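Local coordinates for protein soluble lytic transglycosylase B3 (Pseudomonas aeruginosa, PDB 5ANZ) that probably cleaves the glycan strands of cell-wall peptidoglycan as a lytic transglycosylase, and carries a bound calcium ion, at residues G246-Q251 / V316-R321; S47-R52 / G75-P80. All blocks are in the same frame, centred on the assembly; numbering follows the deposited sequence.

Contact 1: residues G246-Q251 / V316-R321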
loop_
_atom_site.group_PDB
_atom_site.type_symbol
_atom_site.label_atom_id
_atom_site.label_comp_id
_atom_site.label_asym_id
_atom_site.label_seq_id
_atom_site.Cartn_x
_atom_site.Cartn_y
_atom_site.Cartn_z
ATOM N N GLY A 246 11.887 5.143 -6.933
ATOM C CA GLY A 246 12.162 6.557 -7.167
ATOM C C GLY A 246 12.519 7.404 -5.950
ATOM O O GLY A 246 12.605 8.633 -6.050
ATOM N N TRP A 247 12.751 6.770 -4.805
ATOM C CA TRP A 247 13.111 7.521 -3.600
ATOM C C TRP A 247 14.257 8.489 -3.783
ATOM O O TRP A 247 15.331 8.131 -4.298
ATOM C CB TRP A 247 13.496 6.559 -2.456
ATOM C CG TRP A 247 13.442 7.247 -1.119
ATOM C CD1 TRP A 247 14.478 7.843 -0.441
ATOM C CD2 TRP A 247 12.279 7.434 -0.320
ATOM N NE1 TRP A 247 14.015 8.381 0.745
ATOM C CE2 TRP A 247 12.666 8.142 0.839
ATOM C CE3 TRP A 247 10.933 7.076 -0.469
ATOM C CZ2 TRP A 247 11.763 8.497 1.834
ATOM C CZ3 TRP A 247 10.040 7.416 0.525
ATOM C CH2 TRP A 247 10.457 8.127 1.663
ATOM N N ILE A 248 14.037 9.726 -3.345
ATOM C CA ILE A 248 15.097 10.715 -3.276
ATOM C C ILE A 248 15.440 10.954 -1.818
ATOM O O ILE A 248 14.619 11.479 -1.069
ATOM C CB ILE A 248 14.687 12.023 -3.926
ATOM C CG1 ILE A 248 14.320 11.790 -5.393
ATOM C CG2 ILE A 248 15.804 13.042 -3.780
ATOM C CD1 ILE A 248 13.412 12.869 -5.969
ATOM N N ALA A 249 16.645 10.569 -1.422
ATOM C CA ALA A 249 17.073 10.686 -0.030
ATOM C C ALA A 249 16.929 12.108 0.504
ATOM O O ALA A 249 17.396 13.077 -0.119
ATOM C CB ALA A 249 18.517 10.224 0.114
ATOM N N GLY A 250 16.304 12.221 1.671
ATOM C CA GLY A 250 16.230 13.486 2.365
ATOM C C GLY A 250 15.074 14.357 1.919
ATOM O O GLY A 250 14.818 15.379 2.539
ATOM N N GLN A 251 14.380 13.976 0.847
ATOM C CA GLN A 251 13.251 14.781 0.379
ATOM C C GLN A 251 12.004 14.355 1.153
ATOM O O GLN A 251 11.800 13.175 1.391
ATOM C CB GLN A 251 13.047 14.602 -1.139
ATOM C CG GLN A 251 12.282 15.742 -1.791
ATOM C CD GLN A 251 12.199 15.591 -3.297
ATOM O OE1 GLN A 251 11.253 15.003 -3.823
ATOM N NE2 GLN A 251 13.199 16.117 -4.001
ATOM N N VAL A 316 1.632 16.165 -1.541
ATOM C CA VAL A 316 2.473 14.973 -1.540
ATOM C C VAL A 316 3.412 14.979 -2.743
ATOM O O VAL A 316 3.047 15.370 -3.851
ATOM C CB VAL A 316 1.642 13.687 -1.495
ATOM C CG1 VAL A 316 0.837 13.644 -0.196
ATOM C CG2 VAL A 316 0.712 13.566 -2.701
ATOM N N LEU A 317 4.650 14.599 -2.466
ATOM C CA LEU A 317 5.735 14.764 -3.419
ATOM C C LEU A 317 6.127 13.416 -3.991
ATOM O O LEU A 317 5.460 12.413 -3.772
ATOM C CB LEU A 317 6.943 15.434 -2.766
ATOM C CG LEU A 317 6.902 16.964 -2.640
ATOM C CD1 LEU A 317 5.805 17.385 -1.711
ATOM C CD2 LEU A 317 8.262 17.511 -2.184
ATOM N N HIS A 318 7.220 13.425 -4.740
ATOM C CA HIS A 318 7.671 12.245 -5.453
ATOM C C HIS A 318 7.840 11.032 -4.542
ATOM O O HIS A 318 7.483 9.918 -4.933
ATOM C CB HIS A 318 8.988 12.553 -6.167
ATOM C CG HIS A 318 9.369 11.533 -7.195
ATOM N ND1 HIS A 318 8.588 11.262 -8.296
ATOM C CD2 HIS A 318 10.451 10.718 -7.287
ATOM C CE1 HIS A 318 9.169 10.321 -9.024
ATOM N NE2 HIS A 318 10.297 9.976 -8.432
ATOM N N ASN A 319 8.367 11.240 -3.333
ATOM C CA ASN A 319 8.610 10.095 -2.454
ATOM C C ASN A 319 7.307 9.442 -1.991
ATOM O O ASN A 319 7.277 8.250 -1.686
ATOM C CB ASN A 319 9.474 10.501 -1.251
ATOM C CG ASN A 319 10.952 10.638 -1.611
ATOM O OD1 ASN A 319 11.384 10.256 -2.698
ATOM N ND2 ASN A 319 11.736 11.172 -0.691
ATOM N N PHE A 320 6.220 10.216 -1.955
ATOM C CA PHE A 320 4.893 9.637 -1.722
ATOM C C PHE A 320 4.539 8.668 -2.853
ATOM O O PHE A 320 4.012 7.582 -2.616
ATOM C CB PHE A 320 3.837 10.747 -1.610
ATOM C CG PHE A 320 2.497 10.276 -1.114
ATOM C CD1 PHE A 320 2.255 10.182 0.248
ATOM C CD2 PHE A 320 1.473 9.984 -2.000
ATOM C CE1 PHE A 320 1.015 9.780 0.726
ATOM C CE2 PHE A 320 0.224 9.582 -1.532
ATOM C CZ PHE A 320 0.006 9.481 -0.158
ATOM N N ARG A 321 4.823 9.066 -4.095
ATOM C CA ARG A 321 4.588 8.184 -5.225
ATOM C C ARG A 321 5.409 6.905 -5.125
ATOM O O ARG A 321 4.957 5.839 -5.546
ATOM C CB ARG A 321 4.889 8.915 -6.542
ATOM C CG ARG A 321 4.040 10.164 -6.749
ATOM C CD ARG A 321 4.410 10.881 -8.047
ATOM N NE ARG A 321 4.099 10.074 -9.228
ATOM C CZ ARG A 321 4.524 10.336 -10.464
ATOM N NH1 ARG A 321 5.298 11.389 -10.704
ATOM N NH2 ARG A 321 4.176 9.536 -11.465
HETATM O O HOH W 1 9.673 13.540 -2.324
#

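Contact 2: residues S47-R52 / G75-P80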
loop_
_atom_site.group_PDB
_atom_site.type_symbol
_atom_site.label_atom_id
_atom_site.label_comp_id
_atom_site.label_asym_id
_atom_site.label_seq_id
_atom_site.Cartn_x
_atom_site.Cartn_y
_atom_site.Cartn_z
ATOM N N SER A 47 -9.805 -32.270 -9.252
ATOM C CA SER A 47 -9.318 -32.511 -7.896
ATOM C C SER A 47 -8.015 -31.739 -7.692
ATOM O O SER A 47 -7.351 -31.382 -8.665
ATOM C CB SER A 47 -9.105 -34.002 -7.647
ATOM O OG SER A 47 -7.806 -34.395 -8.045
ATOM N N PHE A 48 -7.648 -31.468 -6.441
ATOM C CA PHE A 48 -6.409 -30.730 -6.171
ATOM C C PHE A 48 -5.188 -31.517 -6.645
ATOM O O PHE A 48 -4.250 -30.952 -7.203
ATOM C CB PHE A 48 -6.265 -30.403 -4.681
ATOM C CG PHE A 48 -4.992 -29.675 -4.346
ATOM C CD1 PHE A 48 -4.837 -28.341 -4.674
ATOM C CD2 PHE A 48 -3.943 -30.329 -3.718
ATOM C CE1 PHE A 48 -3.666 -27.659 -4.375
ATOM C CE2 PHE A 48 -2.767 -29.656 -3.414
ATOM C CZ PHE A 48 -2.630 -28.314 -3.744
ATOM N N GLU A 49 -5.201 -32.824 -6.408
ATOM C CA GLU A 49 -4.108 -33.677 -6.851
ATOM C C GLU A 49 -3.987 -33.644 -8.371
ATOM O O GLU A 49 -2.881 -33.603 -8.912
ATOM C CB GLU A 49 -4.306 -35.117 -6.368
ATOM C CG GLU A 49 -4.215 -35.291 -4.856
ATOM C CD GLU A 49 -5.420 -34.731 -4.120
ATOM O OE1 GLU A 49 -6.368 -34.262 -4.787
ATOM O OE2 GLU A 49 -5.420 -34.759 -2.871
ATOM N N GLN A 50 -5.124 -33.671 -9.059
ATOM C CA GLN A 50 -5.121 -33.551 -10.512
ATOM C C GLN A 50 -4.532 -32.207 -10.923
ATOM O O GLN A 50 -3.671 -32.141 -11.799
ATOM C CB GLN A 50 -6.533 -33.716 -11.081
ATOM C CG GLN A 50 -6.972 -35.171 -11.260
ATOM C CD GLN A 50 -8.466 -35.304 -11.487
ATOM O OE1 GLN A 50 -9.207 -34.321 -11.419
ATOM N NE2 GLN A 50 -8.921 -36.523 -11.761
ATOM N N TRP A 51 -4.983 -31.132 -10.286
ATOM C CA TRP A 51 -4.433 -29.828 -10.612
ATOM C C TRP A 51 -2.927 -29.816 -10.337
ATOM O O TRP A 51 -2.151 -29.290 -11.132
ATOM C CB TRP A 51 -5.122 -28.699 -9.830
ATOM C CG TRP A 51 -4.294 -27.457 -9.904
ATOM C CD1 TRP A 51 -4.353 -26.483 -10.861
ATOM C CD2 TRP A 51 -3.231 -27.088 -9.018
ATOM N NE1 TRP A 51 -3.395 -25.522 -10.611
ATOM C CE2 TRP A 51 -2.693 -25.877 -9.489
ATOM C CE3 TRP A 51 -2.679 -27.671 -7.875
ATOM C CZ2 TRP A 51 -1.637 -25.228 -8.845
ATOM C CZ3 TRP A 51 -1.629 -27.022 -7.235
ATOM C CH2 TRP A 51 -1.118 -25.821 -7.726
ATOM N N ARG A 52 -2.516 -30.406 -9.216
ATOM C CA ARG A 52 -1.108 -30.379 -8.812
ATOM C C ARG A 52 -0.211 -31.163 -9.772
ATOM O O ARG A 52 0.871 -30.700 -10.140
ATOM C CB ARG A 52 -0.950 -30.934 -7.395
ATOM C CG ARG A 52 0.474 -30.942 -6.903
ATOM C CD ARG A 52 0.585 -31.793 -5.667
ATOM N NE ARG A 52 0.274 -33.182 -5.985
ATOM C CZ ARG A 52 -0.221 -34.060 -5.125
ATOM N NH1 ARG A 52 -0.462 -33.703 -3.874
ATOM N NH2 ARG A 52 -0.475 -35.297 -5.523
ATOM N N GLY A 75 2.486 -32.812 1.755
ATOM C CA GLY A 75 1.391 -32.623 2.688
ATOM C C GLY A 75 0.476 -31.452 2.374
ATOM O O GLY A 75 -0.503 -31.214 3.087
ATOM N N VAL A 76 0.782 -30.723 1.305
ATOM C CA VAL A 76 -0.015 -29.557 0.939
ATOM C C VAL A 76 -1.399 -29.910 0.378
ATOM O O VAL A 76 -1.540 -30.768 -0.502
ATOM C CB VAL A 76 0.728 -28.684 -0.085
ATOM C CG1 VAL A 76 -0.180 -27.589 -0.601
ATOM C CG2 VAL A 76 1.991 -28.119 0.545
ATOM N N GLN A 77 -2.413 -29.241 0.918
ATOM C CA GLN A 77 -3.796 -29.368 0.474
ATOM C C GLN A 77 -4.361 -27.952 0.364
ATOM O O GLN A 77 -3.751 -27.013 0.865
ATOM C CB GLN A 77 -4.625 -30.200 1.458
ATOM C CG GLN A 77 -4.328 -31.694 1.456
ATOM C CD GLN A 77 -4.798 -32.376 0.187
ATOM O OE1 GLN A 77 -3.989 -32.842 -0.615
ATOM N NE2 GLN A 77 -6.113 -32.444 -0.000
ATOM N N PRO A 78 -5.531 -27.788 -0.275
ATOM C CA PRO A 78 -6.068 -26.418 -0.303
ATOM C C PRO A 78 -6.340 -25.861 1.094
ATOM O O PRO A 78 -6.628 -26.616 2.024
ATOM C CB PRO A 78 -7.370 -26.573 -1.097
ATOM C CG PRO A 78 -7.124 -27.765 -1.967
ATOM C CD PRO A 78 -6.330 -28.707 -1.108
ATOM N N ASP A 79 -6.230 -24.544 1.227
ATOM C CA ASP A 79 -6.499 -23.859 2.488
ATOM C C ASP A 79 -7.784 -23.022 2.377
ATOM O O ASP A 79 -7.790 -21.983 1.719
ATOM C CB ASP A 79 -5.322 -22.963 2.867
ATOM C CG ASP A 79 -5.490 -22.342 4.230
ATOM O OD1 ASP A 79 -6.610 -22.464 4.796
ATOM O OD2 ASP A 79 -4.512 -21.752 4.739
ATOM N N PRO A 80 -8.869 -23.463 3.032
ATOM C CA PRO A 80 -10.149 -22.751 2.892
ATOM C C PRO A 80 -10.080 -21.314 3.395
ATOM O O PRO A 80 -10.846 -20.467 2.928
ATOM C CB PRO A 80 -11.111 -23.583 3.749
ATOM C CG PRO A 80 -10.494 -24.936 3.806
ATOM C CD PRO A 80 -9.009 -24.693 3.828
HETATM O O HOH W 2 0.227 -31.589 -2.422
#

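Contact 1: residues G246-Q251 / V316-R321
Asn319 reaches from the first turn of helix 318-324 into the loop 246-251, and its amide makes three hydrogen bonds with loop backbone, accepting one and donating two. Ile248 N donates to Asn319 OD1 at 2.8 Å, nearly straight at 172° and directed at a lone pair in the plane of the carbonyl. On the other branch, Asn319 ND2 gives one N-H to Ile248 O at 2.9 Å, lying in the amide plane, and the second to Gln251 O, a more bent bond of 130°. Ile248 O also accepts from Gln251 N, which closes a type II turn; the two donors approach from opposite faces of its carbonyl. Asparagine suits the place because one short, flat group both accepts and donates along a folded-back chain.

A stack accompanies these bonds. The Asn319 amide lies almost parallel to the Trp247 ring, 5° between planes, with ND2 3.5 Å above it, while CB makes a CH-pi contact over the six-membered ring. The indole NE1 is hydrogen-bonded to Asp133 OD2.

Water joins the segments too: it donates to Gln251 OE1 and accepts from Asn319 N, a backbone amide in the first turn of the helix. Gly246, ending helix 231-244 in a Schellman motif with positive phi that calls for glycine, sets its O at the edge of the His318 ring, 3.2 Å from CD2.

The contact thus joins the exit of helix 231-244 to the point where strand 313-316 passes into helix 318-324; Ala322 and Ile323 of that helix also touch Trp247, and Leu317 packs on Ala301 of strand 300-304.

Contact 2: residues S47-R52 / G75-P80
Phe48 lays its ring against the linker segment 75-80, where Pro78 meets it over one face. Its CG is anti to the backbone N (chi1 179°), and the bond from CA to CB already points toward that segment. Pro78 CD sits 3.6 Å above the ring plane, offset toward the rim, and makes a CH-pi contact 21° off the ring normal; CG of the same proline approaches Phe48 CD1 at 3.6 Å. Proline serves well here, being compact and apolar, with ring hydrogens that can face an aromatic. Farther along the phenyl, CZ meets Val76 CG1 at 4.1 Å, and CE2 comes within 3.3 Å of Val76 O.

The helix that Phe48 begins is opened by a capping box: Ser47 OG accepts from Gln50 N, and Gln50 OE1 accepts in return from Ser47 N. Serine's short hydroxyl can fold back onto the first turn, and glutamine can answer it. This first turn of helix 48-61 faces the linker between helices 66-73 and 80-87, in a helical part of the chain where Tyr165 of helix 156-166 meets Phe48 edge-to-face.

Glu49 bends at chi2 (72°), and its carboxylate ends near the side chain of Gln77, which is also bent at chi2. Arg52 holds the linker through water: NH1 donates to a water 2.7 Å away, lying in the guanidinium plane, and that water donates to Val76 O.

The two contacts share no helix or strand: their centres lie about 43 Å apart on opposite sides of the chain's centre, although both belong to the transglycosylase region. Each sets the first turn of a helix against a loop, is partly buried and includes one water bridge, but the centre of contact 1 lies about 15 Å from the chain's centre, that of contact 2 about 30 Å. Contact 1, beside the five-stranded sheet, is ruled by direct hydrogen bonds between a buried amide and backbone; its Trp247 lies about 9 Å, side chain to side chain, from Tyr326, which binds N-acetyl-D-glucosamine in another structure of this protein. Contact 2, among helices, relies on aromatic and proline packing.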